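Local coordinates for protein AGR_C_4470p (PDB 2HQV) that is of unknown function but belongs to the ChuX/HutX haem-utilisation family, consistent with a part in handling haem, at residues A53-L56 against A57-Q61. Numbering follows the deposited sequence.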
loop_
_atom_site.group_PDB
_atom_site.type_symbol
_atom_site.label_atom_id
_atom_site.label_comp_id
_atom_site.label_asym_id
_atom_site.label_seq_id
_atom_site.Cartn_x
_atom_site.Cartn_y
_atom_site.Cartn_z
ATOM N N ALA A 53 7.799 -14.148 5.259
ATOM C CA ALA A 53 9.173 -14.604 5.048
ATOM C C ALA A 53 9.401 -16.014 5.595
ATOM O O ALA A 53 10.336 -16.713 5.188
ATOM C CB ALA A 53 10.163 -13.635 5.698
ATOM N N GLU A 54 8.547 -16.434 6.520
ATOM C CA GLU A 54 8.683 -17.762 7.106
ATOM C C GLU A 54 8.075 -18.827 6.196
ATOM O O GLU A 54 8.521 -19.973 6.189
ATOM C CB GLU A 54 8.033 -17.791 8.493
ATOM C CG GLU A 54 8.708 -16.837 9.476
ATOM C CD GLU A 54 8.058 -16.828 10.848
ATOM O OE1 GLU A 54 7.984 -17.903 11.477
ATOM O OE2 GLU A 54 7.626 -15.745 11.296
ATOM N N ILE A 55 7.069 -18.438 5.420
ATOM C CA ILE A 55 6.421 -19.354 4.490
ATOM C C ILE A 55 7.324 -19.444 3.248
ATOM O O ILE A 55 7.418 -20.488 2.599
ATOM C CB ILE A 55 5.005 -18.837 4.115
ATOM C CG1 ILE A 55 4.130 -19.989 3.624
ATOM C CG2 ILE A 55 5.099 -17.751 3.052
ATOM C CD1 ILE A 55 4.492 -20.516 2.266
ATOM N N LEU A 56 7.997 -18.340 2.943
ATOM C CA LEU A 56 8.919 -18.272 1.818
ATOM C C LEU A 56 10.102 -19.212 2.071
ATOM O O LEU A 56 10.516 -19.956 1.185
ATOM C CB LEU A 56 9.417 -16.831 1.643
ATOM C CG LEU A 56 8.945 -16.018 0.427
ATOM C CD1 LEU A 56 7.442 -16.107 0.262
ATOM C CD2 LEU A 56 9.391 -14.566 0.596
ATOM N N ALA A 57 10.636 -19.180 3.287
ATOM C CA ALA A 57 11.772 -20.034 3.639
ATOM C C ALA A 57 11.383 -21.515 3.672
ATOM O O ALA A 57 12.237 -22.388 3.818
ATOM C CB ALA A 57 12.341 -19.614 4.994
ATOM N N ILE A 58 10.092 -21.790 3.519
ATOM C CA ILE A 58 9.588 -23.157 3.553
ATOM C C ILE A 58 9.235 -23.729 2.169
ATOM O O ILE A 58 8.950 -24.923 2.031
ATOM C CB ILE A 58 8.377 -23.227 4.539
ATOM C CG1 ILE A 58 8.876 -23.657 5.918
ATOM C CG2 ILE A 58 7.306 -24.169 4.045
ATOM C CD1 ILE A 58 9.958 -22.773 6.491
ATOM N N LEU A 59 9.276 -22.878 1.148
ATOM C CA LEU A 59 8.980 -23.292 -0.225
ATOM C C LEU A 59 10.094 -24.183 -0.773
ATOM O O LEU A 59 11.202 -24.202 -0.236
ATOM C CB LEU A 59 8.844 -22.060 -1.125
ATOM C CG LEU A 59 7.483 -21.406 -1.388
ATOM C CD1 LEU A 59 6.615 -21.432 -0.151
ATOM C CD2 LEU A 59 7.716 -19.978 -1.869
ATOM N N PRO A 60 9.819 -24.925 -1.861
ATOM C CA PRO A 60 10.847 -25.799 -2.439
ATOM C C PRO A 60 12.149 -25.034 -2.708
ATOM O O PRO A 60 12.123 -23.860 -3.079
ATOM C CB PRO A 60 10.190 -26.295 -3.726
ATOM C CG PRO A 60 8.737 -26.324 -3.371
ATOM C CD PRO A 60 8.564 -25.015 -2.628
ATOM N N GLN A 61 13.285 -25.700 -2.518
ATOM C CA GLN A 61 14.579 -25.061 -2.750
ATOM C C GLN A 61 14.601 -24.435 -4.142
ATOM O O GLN A 61 14.193 -25.063 -5.115
ATOM C CB GLN A 61 15.709 -26.085 -2.624
ATOM C CG GLN A 61 17.105 -25.476 -2.560
ATOM C CD GLN A 61 18.178 -26.503 -2.220
ATOM O OE1 GLN A 61 19.362 -26.169 -2.103
ATOM N NE2 GLN A 61 17.768 -27.760 -2.057
#
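Ile-55 and Leu-59 meet through their terminal methyls where the short helix 52-56 runs out, CD1 of one lying 3.3 Å from CD1 of the other, tighter than ordinary carbon contact. CG1 of Ile-55 stands anti to the backbone N (chi1 -158°), and the turn at chi2 (-72°) carries CD1 across to the leucine. Leu-59 CD1 is also modelled 3.0 Å from Ile-55 O; with chi1 at -93°, away from the staggered values, its exact placement is doubtful. One residue earlier, Ile-58 lays CD1 3.2 Å from Glu-54 O.

The backbone beneath changes its hydrogen-bond spacing. Ala-57 N to Ala-53 O (3.1 Å) is an i+4 helical bond; Ile-58 N then bonds Ile-55 O (3.1 Å) and Leu-59 N bonds Leu-56 O (3.2 Å), both three residues back. The latter closes a type I turn from Leu-56 to Leu-59.

Around this turn, Ile-55 packs on Leu-33, Ala-43 and Ala-46, while Leu-56 reaches Trp-148 and Thr-133 and Leu-59 touches Arg-137 on the large antiparallel sheet. Main-chain N-H to carbonyl bonds thus shape the turn before strand 64-68, with no side-chain polar group bonding across it, and aliphatic contacts seat it between loops and sheet.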